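Local coordinates for protein serpin B3 (Homo sapiens, PDB 4ZK3) that belongs to the serpin family of protease inhibitors and, in the form called Pso p27, builds large aggregates linked to psoriasis, at residues A[108-113]-A[133-138]; A[142-147]-A[161-166]; A[38-43]-A[127-132]; A[326-331]-A[345-350]. All blocks are in the same frame, centred on the assembly; numbering follows the deposited sequence.

Contact 1: A[108-113]-A[133-138]; sequences FGEKTY and SVDFAN
E110 reaches across from the end of strand 99-110 to grip the turn that follows strand 130-134, and its side chain makes a worked example of a buried carboxylate held by backbone N-H groups. Its CB lies in plane at the edge of the F136 ring, 4.0 Å from F136 CD2. CG stands anti to the backbone N (chi1 162°), and a bend at chi2 carries E110 CD to within 3.9 Å of A137 N. At the tip the two oxygens divide the work. E110 OE1 accepts from A137 N at 3.0 Å, from above the carboxylate plane, and takes a weaker bond from F136 N. OE2 turns back to its own segment, where T112 OG1 meets it on the anti side and T112 N comes from above the plane; a water also joins it to D135 OD1, weakly on the aspartate side. So many donors would favour the ionised glutamate, although D135 OD1 stands 4.5 Å from E110 OE1.

Alongside, the bonds of the parallel strand pairing are V134 N to G109 O (3.0 Å) and K111 N to V134 O (2.8 Å). K111 NZ forms a long salt bridge with D135 OD2, while V134 CG1 touches the edge of the F108 ring. The parallel neighbours are linked through helix 117-127, a beta-alpha-beta unit at the edge of the large central sheet of serpins, sheet A.

Contact 2: A[142-147]-A[161-166]; sequences ESRKKI and NLIPEG
R144 brings its guanidinium from helix 140-153 to the backbone of the loop 161-166, and one hydrogen bond anchors the pair. R144 NH1 donates to I163 O at 2.7 Å, almost straight (159°), with the oxygen in the guanidinium plane and the donor in the carbonyl plane. The chain runs extended through CD and then bends at chi3 (76°), which sets NE off the line of the aliphatic part. On the same loop residue, I163 N is held by a further hydrogen bond to N148 OD1.

R144 NH2 also forms a salt bridge with E141 of the same helix. E165 meets the guanidinium through its methylene instead: E165 CG sits 3.5 Å above one face of the R144 group, offset toward the rim.

Van der Waals contacts complete the join. R144 CD passes 3.3 Å from I163 O, so the same carbonyl meets both the alkyl chain and its polar end. I147 CG2 also meets I163 CD1 at 3.7 Å.

I163 also lies against A348 and L329 of the adjoining strands. A helix strapped across sheet A, followed by a loop folding back over the same sheet, is the layout of the serpin helix F and its connection to the next strand.

Contact 3: A[38-43]-A[127-132]; sequences LGMVLL and YQTSVE
Y127 and M40 have matching first torsions, which place each CG anti to its own carbonyl carbon and beside the backbone N (chi1 -71° and -70°). The tyrosine ring lies against the helix that carries the methionine. M40 CG comes over one face of the ring, displaced toward its rim on the CB side, 3.6 Å from Y127 CG. This is a CH-pi contact, with M40 CG 4.0 Å from the centroid of the Y127 ring and 26° off the normal. Further out, M40 SD makes an oblique Met-aromatic approach, 5.4 Å from the Y127 centroid. The sulfur, M40 SD, also lies 3.2 Å from T129 OG1, a hydroxyl that has a weak hydrogen bond with I123 O.

The hydroxyl end of the ring meets the helix backbone, and its edge meets a leucine. Y127 OH comes to 3.2 Å from G39 CA, an approach permitted by a helix position that carries no side chain. L43 CD2 lies at the ring edge, 3.6 Å from Y127 CE2, the leucine and the tyrosine side chain running antiparallel alongside one another.

L89 of helix 81-91 and N105 of strand 99-110 also touch Y127, so the ring is buried between elements distant in sequence. The contact joins helix 31-42, the serpin helix B that runs behind sheet A, to the turn between helix 117-127 and the edge strand 130-134.

Contact 4: A[326-331]-A[345-350]; sequences SGVLHK and AATAVV
H330 and T347 face each other in a non-hydrogen-bonded pair, and their side chains supply the polar link that the backbone omits there. H330 ND1 and T347 OG1 are hydrogen-bonded at 2.8 Å, with the hydroxyl at the ring edge. Both continue outward, H330 NE2 to S30 N and T347 OG1 to S33 OG.

Backbone bonds make an antiparallel ladder, regular from V328 to K331 and broken by a bulge at S326-G327, the strand axes 171° apart. L329 pairs with A348 through L329 N to A348 O (2.9 Å) and A348 N to L329 O (2.8 Å), and K331 pairs likewise with A346. At the other end S326 and G327 both face V350 in a classic beta bulge: V350 O accepts from S326 N at 2.9 Å and, more weakly, from G327 N.

Among apolar contacts, V328 CG1 and V349 CG2 touch at 4.1 Å, the two valines standing abreast on the same face of the sheet.

V349, T347 and H330 lean on helix 31-42, whereas L329, A346 and A348 meet the loop around L162 to P164. Strand 340-351 lies between strands 325-336 and 174-185, as in serpins whose reactive-centre loop has been cleaved and inserted into sheet A, and strand 276-294 flanks the far side of strand 325-336.

How the contacts relate
Taken together, the four contacts sample both faces and one edge of serpin sheet A. Contacts 1 and 3 share strand 130-134, interleave along the chain and have centres 17 Å apart. Contact 2 follows them in sequence through helix 140-153, which packs S143 and I147 on the phenylalanines of contact 1. Contact 4 comes last and lies about 11 Å from contact 2 and 13 Å from contact 3, centre to centre. It is layered between them: I163 packs on A348 from one side and V41 on V349 from the other. The hairpin with the probable inserted loop is thus held between helix B and the helix F region, consistent with a compact relaxed serpin.

Contact 1: A[108-113]-A[133-138]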
loop_
_atom_site.group_PDB
_atom_site.type_symbol
_atom_site.label_atom_id
_atom_site.label_comp_id
_atom_site.label_asym_id
_atom_site.label_seq_id
_atom_site.Cartn_x
_atom_site.Cartn_y
_atom_site.Cartn_z
ATOM N N PHE A 108 -12.854 -9.971 12.221
ATOM C CA PHE A 108 -14.063 -9.624 12.935
ATOM C C PHE A 108 -15.137 -10.593 12.380
ATOM O O PHE A 108 -15.492 -10.553 11.204
ATOM C CB PHE A 108 -14.503 -8.187 12.695
ATOM C CG PHE A 108 -13.585 -7.130 13.274
ATOM C CD1 PHE A 108 -12.506 -6.618 12.510
ATOM C CD2 PHE A 108 -13.789 -6.614 14.526
ATOM C CE1 PHE A 108 -11.645 -5.646 13.023
ATOM C CE2 PHE A 108 -12.943 -5.612 15.029
ATOM C CZ PHE A 108 -11.889 -5.138 14.272
ATOM N N GLY A 109 -15.634 -11.486 13.227
ATOM C CA GLY A 109 -16.676 -12.384 12.782
ATOM C C GLY A 109 -17.959 -12.236 13.535
ATOM O O GLY A 109 -17.960 -11.848 14.689
ATOM N N GLU A 110 -19.049 -12.614 12.882
ATOM C CA GLU A 110 -20.324 -12.684 13.554
ATOM C C GLU A 110 -20.228 -13.556 14.809
ATOM O O GLU A 110 -19.642 -14.650 14.809
ATOM C CB GLU A 110 -21.412 -13.111 12.589
ATOM C CG GLU A 110 -22.670 -13.628 13.282
ATOM C CD GLU A 110 -23.381 -12.618 14.157
ATOM O OE1 GLU A 110 -23.317 -11.397 13.886
ATOM O OE2 GLU A 110 -23.998 -13.063 15.127
ATOM N N LYS A 111 -20.768 -13.004 15.894
ATOM C CA LYS A 111 -20.685 -13.535 17.241
ATOM C C LYS A 111 -21.189 -14.990 17.345
ATOM O O LYS A 111 -20.600 -15.856 18.020
ATOM C CB LYS A 111 -21.568 -12.633 18.124
ATOM C CG LYS A 111 -21.128 -12.453 19.561
ATOM C CD LYS A 111 -22.035 -11.432 20.269
ATOM C CE LYS A 111 -23.495 -11.598 19.838
ATOM N NZ LYS A 111 -24.494 -11.192 20.868
ATOM N N THR A 112 -22.246 -15.255 16.623
ATOM C CA THR A 112 -22.824 -16.578 16.627
ATOM C C THR A 112 -22.283 -17.513 15.564
ATOM O O THR A 112 -22.746 -18.641 15.450
ATOM C CB THR A 112 -24.350 -16.483 16.470
ATOM O OG1 THR A 112 -24.693 -15.859 15.221
ATOM C CG2 THR A 112 -24.937 -15.686 17.625
ATOM N N TYR A 113 -21.254 -17.104 14.850
ATOM C CA TYR A 113 -20.873 -17.806 13.656
ATOM C C TYR A 113 -19.615 -18.583 13.911
ATOM O O TYR A 113 -18.710 -18.067 14.515
ATOM C CB TYR A 113 -20.669 -16.806 12.560
ATOM C CG TYR A 113 -20.561 -17.413 11.187
ATOM C CD1 TYR A 113 -21.684 -17.829 10.508
ATOM C CD2 TYR A 113 -19.337 -17.520 10.547
ATOM C CE1 TYR A 113 -21.594 -18.395 9.245
ATOM C CE2 TYR A 113 -19.249 -18.046 9.292
ATOM C CZ TYR A 113 -20.376 -18.500 8.657
ATOM O OH TYR A 113 -20.254 -19.030 7.414
ATOM N N SER A 133 -15.156 -11.122 17.992
ATOM C CA SER A 133 -16.565 -11.372 17.660
ATOM C C SER A 133 -17.458 -10.178 17.880
ATOM O O SER A 133 -17.422 -9.558 18.946
ATOM C CB SER A 133 -17.085 -12.570 18.486
ATOM O OG SER A 133 -16.392 -13.767 18.190
ATOM N N VAL A 134 -18.240 -9.826 16.875
ATOM C CA VAL A 134 -19.143 -8.666 16.907
ATOM C C VAL A 134 -20.528 -9.072 16.452
ATOM O O VAL A 134 -20.735 -10.175 15.892
ATOM C CB VAL A 134 -18.572 -7.497 16.061
ATOM C CG1 VAL A 134 -17.154 -7.212 16.553
ATOM C CG2 VAL A 134 -18.540 -7.838 14.569
ATOM N N ASP A 135 -21.502 -8.217 16.767
ATOM C CA ASP A 135 -22.911 -8.480 16.519
ATOM C C ASP A 135 -23.362 -7.883 15.216
ATOM O O ASP A 135 -24.003 -6.823 15.188
ATOM C CB ASP A 135 -23.752 -7.916 17.689
ATOM C CG ASP A 135 -25.208 -8.477 17.741
ATOM O OD1 ASP A 135 -25.774 -9.001 16.748
ATOM O OD2 ASP A 135 -25.792 -8.354 18.834
ATOM N N PHE A 136 -23.033 -8.546 14.113
ATOM C CA PHE A 136 -23.386 -8.062 12.791
ATOM C C PHE A 136 -24.905 -8.299 12.646
ATOM O O PHE A 136 -25.575 -7.532 11.980
ATOM C CB PHE A 136 -22.675 -8.800 11.607
ATOM C CG PHE A 136 -21.174 -8.472 11.403
ATOM C CD1 PHE A 136 -20.737 -7.176 11.186
ATOM C CD2 PHE A 136 -20.226 -9.502 11.361
ATOM C CE1 PHE A 136 -19.387 -6.888 10.976
ATOM C CE2 PHE A 136 -18.890 -9.223 11.173
ATOM C CZ PHE A 136 -18.471 -7.908 10.983
ATOM N N ALA A 137 -25.411 -9.397 13.227
ATOM C CA ALA A 137 -26.795 -9.810 12.975
ATOM C C ALA A 137 -27.742 -8.741 13.437
ATOM O O ALA A 137 -28.575 -8.299 12.676
ATOM C CB ALA A 137 -27.129 -11.128 13.672
ATOM N N ASN A 138 -27.585 -8.306 14.679
ATOM C CA ASN A 138 -28.497 -7.329 15.221
ATOM C C ASN A 138 -27.988 -5.917 15.233
ATOM O O ASN A 138 -28.741 -5.042 15.565
ATOM C CB ASN A 138 -28.853 -7.676 16.652
ATOM C CG ASN A 138 -29.207 -9.127 16.813
ATOM O OD1 ASN A 138 -28.588 -9.837 17.618
ATOM N ND2 ASN A 138 -30.129 -9.593 16.015
HETATM O O HOH W 1 -25.360 -11.909 17.082
HETATM O O HOH W 2 -18.021 -15.600 19.123
#

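Contact 2: A[142-147]-A[161-166]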
loop_
_atom_site.group_PDB
_atom_site.type_symbol
_atom_site.label_atom_id
_atom_site.label_comp_id
_atom_site.label_asym_id
_atom_site.label_seq_id
_atom_site.Cartn_x
_atom_site.Cartn_y
_atom_site.Cartn_z
ATOM N N GLU A 142 -23.377 -0.531 14.051
ATOM C CA GLU A 142 -22.561 -0.257 15.203
ATOM C C GLU A 142 -21.295 -1.165 15.094
ATOM O O GLU A 142 -20.214 -0.822 15.556
ATOM C CB GLU A 142 -23.412 -0.470 16.467
ATOM C CG GLU A 142 -24.842 -1.114 16.237
ATOM C CD GLU A 142 -25.868 -0.405 15.244
ATOM O OE1 GLU A 142 -26.481 -1.059 14.310
ATOM O OE2 GLU A 142 -26.095 0.838 15.402
ATOM N N SER A 143 -21.447 -2.320 14.465
ATOM C CA SER A 143 -20.332 -3.204 14.196
ATOM C C SER A 143 -19.353 -2.524 13.208
ATOM O O SER A 143 -18.163 -2.482 13.477
ATOM C CB SER A 143 -20.864 -4.541 13.636
ATOM O OG SER A 143 -21.465 -5.299 14.673
ATOM N N ARG A 144 -19.883 -1.988 12.114
ATOM C CA ARG A 144 -19.112 -1.152 11.137
ATOM C C ARG A 144 -18.266 -0.111 11.869
ATOM O O ARG A 144 -17.027 -0.022 11.684
ATOM C CB ARG A 144 -20.031 -0.525 10.088
ATOM C CG ARG A 144 -19.335 0.261 8.975
ATOM C CD ARG A 144 -20.347 0.872 8.020
ATOM N NE ARG A 144 -20.980 2.053 8.613
ATOM C CZ ARG A 144 -20.459 3.270 8.632
ATOM N NH1 ARG A 144 -19.291 3.546 8.053
ATOM N NH2 ARG A 144 -21.112 4.225 9.250
ATOM N N LYS A 145 -18.891 0.629 12.779
ATOM C CA LYS A 145 -18.178 1.691 13.473
ATOM C C LYS A 145 -17.143 1.176 14.403
ATOM O O LYS A 145 -16.098 1.769 14.561
ATOM C CB LYS A 145 -19.137 2.638 14.217
ATOM C CG LYS A 145 -20.064 3.355 13.255
ATOM C CD LYS A 145 -20.938 4.339 13.987
ATOM C CE LYS A 145 -21.976 4.913 13.054
ATOM N NZ LYS A 145 -22.322 6.307 13.446
ATOM N N LYS A 146 -17.401 0.070 15.050
ATOM C CA LYS A 146 -16.340 -0.552 15.857
ATOM C C LYS A 146 -15.100 -0.972 15.024
ATOM O O LYS A 146 -13.984 -0.816 15.481
ATOM C CB LYS A 146 -16.883 -1.784 16.550
ATOM C CG LYS A 146 -15.960 -2.425 17.562
ATOM C CD LYS A 146 -16.715 -3.413 18.467
ATOM C CE LYS A 146 -18.248 -3.190 18.425
ATOM N NZ LYS A 146 -18.991 -3.948 19.468
ATOM N N ILE A 147 -15.309 -1.476 13.812
ATOM C CA ILE A 147 -14.145 -1.937 12.977
ATOM C C ILE A 147 -13.337 -0.681 12.551
ATOM O O ILE A 147 -12.111 -0.645 12.696
ATOM C CB ILE A 147 -14.649 -2.709 11.765
ATOM C CG1 ILE A 147 -15.248 -4.060 12.251
ATOM C CG2 ILE A 147 -13.561 -2.986 10.734
ATOM C CD1 ILE A 147 -16.202 -4.685 11.240
ATOM N N ASN A 161 -13.069 5.927 8.912
ATOM C CA ASN A 161 -14.225 5.515 8.128
ATOM C C ASN A 161 -13.832 4.527 6.981
ATOM O O ASN A 161 -14.329 4.586 5.851
ATOM C CB ASN A 161 -15.043 6.735 7.657
ATOM C CG ASN A 161 -16.468 6.364 7.214
ATOM O OD1 ASN A 161 -16.861 6.569 6.072
ATOM N ND2 ASN A 161 -17.251 5.840 8.136
ATOM N N LEU A 162 -12.937 3.601 7.282
ATOM C CA LEU A 162 -12.430 2.699 6.250
ATOM C C LEU A 162 -13.565 2.068 5.452
ATOM O O LEU A 162 -13.500 2.027 4.250
ATOM C CB LEU A 162 -11.547 1.600 6.892
ATOM C CG LEU A 162 -11.109 0.504 5.885
ATOM C CD1 LEU A 162 -10.224 1.058 4.752
ATOM C CD2 LEU A 162 -10.454 -0.634 6.652
ATOM N N ILE A 163 -14.599 1.602 6.173
ATOM C CA ILE A 163 -15.724 0.908 5.591
ATOM C C ILE A 163 -16.962 1.860 5.654
ATOM O O ILE A 163 -17.527 2.062 6.729
ATOM C CB ILE A 163 -16.060 -0.389 6.319
ATOM C CG1 ILE A 163 -14.849 -1.371 6.399
ATOM C CG2 ILE A 163 -17.187 -1.092 5.580
ATOM C CD1 ILE A 163 -15.121 -2.497 7.361
ATOM N N PRO A 164 -17.331 2.461 4.514
ATOM C CA PRO A 164 -18.484 3.352 4.504
ATOM C C PRO A 164 -19.813 2.583 4.591
ATOM O O PRO A 164 -19.838 1.348 4.486
ATOM C CB PRO A 164 -18.343 4.096 3.163
ATOM C CG PRO A 164 -16.879 4.013 2.832
ATOM C CD PRO A 164 -16.574 2.588 3.251
ATOM N N GLU A 165 -20.903 3.313 4.809
ATOM C CA GLU A 165 -22.212 2.693 4.990
ATOM C C GLU A 165 -22.477 2.041 3.682
ATOM O O GLU A 165 -21.958 2.473 2.663
ATOM C CB GLU A 165 -23.274 3.762 5.224
ATOM C CG GLU A 165 -22.914 4.743 6.326
ATOM C CD GLU A 165 -23.953 5.816 6.470
ATOM O OE1 GLU A 165 -23.608 7.002 6.218
ATOM O OE2 GLU A 165 -25.112 5.426 6.806
ATOM N N GLY A 166 -23.274 0.999 3.681
ATOM C CA GLY A 166 -23.565 0.305 2.460
ATOM C C GLY A 166 -22.832 -1.005 2.400
ATOM O O GLY A 166 -23.265 -1.918 1.738
#

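Contact 3: A[38-43]-A[127-132]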
loop_
_atom_site.group_PDB
_atom_site.type_symbol
_atom_site.label_atom_id
_atom_site.label_comp_id
_atom_site.label_asym_id
_atom_site.label_seq_id
_atom_site.Cartn_x
_atom_site.Cartn_y
_atom_site.Cartn_z
ATOM N N LEU A 38 -5.671 -10.227 1.298
ATOM C CA LEU A 38 -6.071 -11.282 0.348
ATOM C C LEU A 38 -5.398 -12.626 0.669
ATOM O O LEU A 38 -5.933 -13.661 0.358
ATOM C CB LEU A 38 -5.801 -10.812 -1.081
ATOM C CG LEU A 38 -6.645 -9.607 -1.476
ATOM C CD1 LEU A 38 -6.340 -9.198 -2.899
ATOM C CD2 LEU A 38 -8.130 -9.881 -1.244
ATOM N N GLY A 39 -4.231 -12.576 1.307
ATOM C CA GLY A 39 -3.514 -13.736 1.767
ATOM C C GLY A 39 -4.340 -14.454 2.810
ATOM O O GLY A 39 -4.421 -15.677 2.813
ATOM N N MET A 40 -4.932 -13.686 3.733
ATOM C CA MET A 40 -5.838 -14.265 4.715
ATOM C C MET A 40 -7.083 -14.900 4.098
ATOM O O MET A 40 -7.555 -15.959 4.593
ATOM C CB MET A 40 -6.270 -13.219 5.727
ATOM C CG MET A 40 -5.200 -12.754 6.699
ATOM S SD MET A 40 -5.927 -11.715 8.016
ATOM C CE MET A 40 -6.164 -10.195 7.111
ATOM N N VAL A 41 -7.587 -14.313 3.019
ATOM C CA VAL A 41 -8.676 -14.941 2.232
ATOM C C VAL A 41 -8.214 -16.261 1.559
ATOM O O VAL A 41 -8.868 -17.290 1.655
ATOM C CB VAL A 41 -9.174 -14.003 1.144
ATOM C CG1 VAL A 41 -10.236 -14.718 0.292
ATOM C CG2 VAL A 41 -9.719 -12.678 1.712
ATOM N N LEU A 42 -7.036 -16.238 0.934
ATOM C CA LEU A 42 -6.484 -17.425 0.251
ATOM C C LEU A 42 -6.377 -18.641 1.153
ATOM O O LEU A 42 -6.766 -19.727 0.773
ATOM C CB LEU A 42 -5.079 -17.096 -0.270
ATOM C CG LEU A 42 -4.311 -18.136 -1.105
ATOM C CD1 LEU A 42 -5.206 -18.759 -2.154
ATOM C CD2 LEU A 42 -3.091 -17.492 -1.751
ATOM N N LEU A 43 -5.819 -18.457 2.346
ATOM C CA LEU A 43 -5.774 -19.498 3.355
ATOM C C LEU A 43 -7.109 -20.230 3.566
ATOM O O LEU A 43 -7.126 -21.373 3.993
ATOM C CB LEU A 43 -5.312 -18.860 4.674
ATOM C CG LEU A 43 -4.325 -19.503 5.610
ATOM C CD1 LEU A 43 -3.363 -20.469 4.947
ATOM C CD2 LEU A 43 -3.595 -18.387 6.386
ATOM N N TYR A 127 -0.337 -14.899 9.660
ATOM C CA TYR A 127 -0.690 -13.478 9.502
ATOM C C TYR A 127 -0.820 -12.786 10.835
ATOM O O TYR A 127 -1.149 -11.620 10.890
ATOM C CB TYR A 127 -2.012 -13.359 8.724
ATOM C CG TYR A 127 -1.810 -13.721 7.310
ATOM C CD1 TYR A 127 -1.329 -12.787 6.394
ATOM C CD2 TYR A 127 -1.964 -15.028 6.894
ATOM C CE1 TYR A 127 -1.089 -13.149 5.086
ATOM C CE2 TYR A 127 -1.691 -15.396 5.585
ATOM C CZ TYR A 127 -1.279 -14.470 4.697
ATOM O OH TYR A 127 -1.003 -14.857 3.406
ATOM N N GLN A 128 -0.542 -13.503 11.936
ATOM C CA GLN A 128 -0.576 -12.901 13.280
ATOM C C GLN A 128 -1.959 -12.311 13.539
ATOM O O GLN A 128 -2.120 -11.351 14.271
ATOM C CB GLN A 128 0.510 -11.833 13.443
ATOM C CG GLN A 128 1.905 -12.225 12.967
ATOM C CD GLN A 128 2.978 -11.066 13.100
ATOM O OE1 GLN A 128 2.700 -9.851 12.965
ATOM N NE2 GLN A 128 4.220 -11.475 13.345
ATOM N N THR A 129 -2.983 -12.901 12.945
ATOM C CA THR A 129 -4.306 -12.353 12.996
ATOM C C THR A 129 -4.945 -12.572 14.403
ATOM O O THR A 129 -4.965 -13.699 14.901
ATOM C CB THR A 129 -5.155 -13.011 11.900
ATOM O OG1 THR A 129 -4.490 -12.823 10.628
ATOM C CG2 THR A 129 -6.542 -12.370 11.860
ATOM N N SER A 130 -5.521 -11.523 14.993
ATOM C CA SER A 130 -6.339 -11.686 16.192
ATOM C C SER A 130 -7.787 -11.715 15.730
ATOM O O SER A 130 -8.085 -11.366 14.593
ATOM C CB SER A 130 -6.097 -10.534 17.198
ATOM O OG SER A 130 -6.364 -9.290 16.559
ATOM N N VAL A 131 -8.661 -12.196 16.598
ATOM C CA VAL A 131 -10.057 -12.437 16.264
ATOM C C VAL A 131 -10.952 -11.711 17.266
ATOM O O VAL A 131 -10.790 -11.857 18.494
ATOM C CB VAL A 131 -10.378 -13.922 16.336
ATOM C CG1 VAL A 131 -11.843 -14.147 16.049
ATOM C CG2 VAL A 131 -9.476 -14.704 15.346
ATOM N N GLU A 132 -11.898 -10.964 16.754
ATOM C CA GLU A 132 -12.889 -10.379 17.639
ATOM C C GLU A 132 -14.256 -10.718 17.092
ATOM O O GLU A 132 -14.476 -10.645 15.875
ATOM C CB GLU A 132 -12.704 -8.858 17.767
ATOM C CG GLU A 132 -13.804 -8.253 18.613
ATOM C CD GLU A 132 -13.440 -6.943 19.275
ATOM O OE1 GLU A 132 -12.427 -6.338 18.836
ATOM O OE2 GLU A 132 -14.186 -6.526 20.219
#

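Contact 4: A[326-331]-A[345-350]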
loop_
_atom_site.group_PDB
_atom_site.type_symbol
_atom_site.label_atom_id
_atom_site.label_comp_id
_atom_site.label_asym_id
_atom_site.label_seq_id
_atom_site.Cartn_x
_atom_site.Cartn_y
_atom_site.Cartn_z
ATOM N N SER A 326 -18.558 -9.904 -0.470
ATOM C CA SER A 326 -19.367 -8.792 -0.912
ATOM C C SER A 326 -18.540 -7.565 -1.223
ATOM O O SER A 326 -18.965 -6.777 -2.021
ATOM C CB SER A 326 -20.442 -8.443 0.127
ATOM O OG SER A 326 -19.916 -8.128 1.439
ATOM N N GLY A 327 -17.360 -7.373 -0.612
ATOM C CA GLY A 327 -16.551 -6.202 -0.974
ATOM C C GLY A 327 -15.090 -6.244 -0.514
ATOM O O GLY A 327 -14.684 -7.073 0.285
ATOM N N VAL A 328 -14.291 -5.367 -1.081
ATOM C CA VAL A 328 -12.878 -5.200 -0.733
ATOM C C VAL A 328 -12.609 -3.716 -0.878
ATOM O O VAL A 328 -12.807 -3.156 -1.970
ATOM C CB VAL A 328 -11.904 -5.976 -1.629
ATOM C CG1 VAL A 328 -10.442 -5.822 -1.143
ATOM C CG2 VAL A 328 -12.267 -7.444 -1.625
ATOM N N LEU A 329 -12.248 -3.096 0.241
ATOM C CA LEU A 329 -12.040 -1.666 0.353
ATOM C C LEU A 329 -10.610 -1.339 0.852
ATOM O O LEU A 329 -10.041 -2.071 1.672
ATOM C CB LEU A 329 -13.019 -1.080 1.335
ATOM C CG LEU A 329 -14.496 -1.286 1.031
ATOM C CD1 LEU A 329 -15.212 -0.488 2.061
ATOM C CD2 LEU A 329 -14.856 -0.779 -0.346
ATOM N N HIS A 330 -10.068 -0.248 0.346
ATOM C CA HIS A 330 -8.728 0.237 0.714
ATOM C C HIS A 330 -8.753 1.729 0.838
ATOM O O HIS A 330 -9.355 2.428 -0.007
ATOM C CB HIS A 330 -7.728 -0.161 -0.352
ATOM C CG HIS A 330 -6.295 0.097 0.001
ATOM N ND1 HIS A 330 -5.596 -0.656 0.931
ATOM C CD2 HIS A 330 -5.412 0.996 -0.482
ATOM C CE1 HIS A 330 -4.347 -0.212 1.016
ATOM N NE2 HIS A 330 -4.225 0.806 0.201
ATOM N N LYS A 331 -8.038 2.221 1.837
ATOM C CA LYS A 331 -7.870 3.627 2.056
ATOM C C LYS A 331 -6.442 3.926 2.562
ATOM O O LYS A 331 -5.879 3.221 3.379
ATOM C CB LYS A 331 -8.944 4.081 3.059
ATOM C CG LYS A 331 -9.167 5.569 3.050
ATOM C CD LYS A 331 -10.348 5.977 3.915
ATOM C CE LYS A 331 -10.460 7.489 3.952
ATOM N NZ LYS A 331 -11.724 7.872 4.643
ATOM N N ALA A 345 -2.312 2.925 5.923
ATOM C CA ALA A 345 -3.328 2.372 4.997
ATOM C C ALA A 345 -4.038 1.258 5.658
ATOM O O ALA A 345 -3.572 0.714 6.699
ATOM C CB ALA A 345 -2.709 1.921 3.687
ATOM N N ALA A 346 -5.178 0.908 5.092
ATOM C CA ALA A 346 -5.840 -0.241 5.585
ATOM C C ALA A 346 -6.695 -0.848 4.498
ATOM O O ALA A 346 -7.142 -0.139 3.585
ATOM C CB ALA A 346 -6.666 0.086 6.839
ATOM N N THR A 347 -6.924 -2.156 4.607
ATOM C CA THR A 347 -7.745 -2.912 3.690
ATOM C C THR A 347 -8.756 -3.738 4.454
ATOM O O THR A 347 -8.416 -4.407 5.423
ATOM C CB THR A 347 -6.838 -3.855 2.853
ATOM O OG1 THR A 347 -5.746 -3.115 2.263
ATOM C CG2 THR A 347 -7.631 -4.586 1.822
ATOM N N ALA A 348 -10.010 -3.687 3.999
ATOM C CA ALA A 348 -11.097 -4.480 4.564
ATOM C C ALA A 348 -11.668 -5.412 3.505
ATOM O O ALA A 348 -11.942 -4.992 2.396
ATOM C CB ALA A 348 -12.209 -3.550 5.094
ATOM N N VAL A 349 -11.867 -6.664 3.866
ATOM C CA VAL A 349 -12.527 -7.640 3.029
ATOM C C VAL A 349 -13.777 -8.103 3.795
ATOM O O VAL A 349 -13.665 -8.557 4.970
ATOM C CB VAL A 349 -11.599 -8.850 2.823
ATOM C CG1 VAL A 349 -12.331 -10.035 2.115
ATOM C CG2 VAL A 349 -10.303 -8.399 2.089
ATOM N N VAL A 350 -14.944 -7.947 3.151
ATOM C CA VAL A 350 -16.267 -8.212 3.756
ATOM C C VAL A 350 -16.933 -9.405 3.096
ATOM O O VAL A 350 -16.960 -9.497 1.881
ATOM C CB VAL A 350 -17.212 -7.025 3.555
ATOM C CG1 VAL A 350 -18.557 -7.263 4.239
ATOM C CG2 VAL A 350 -16.596 -5.763 4.086
#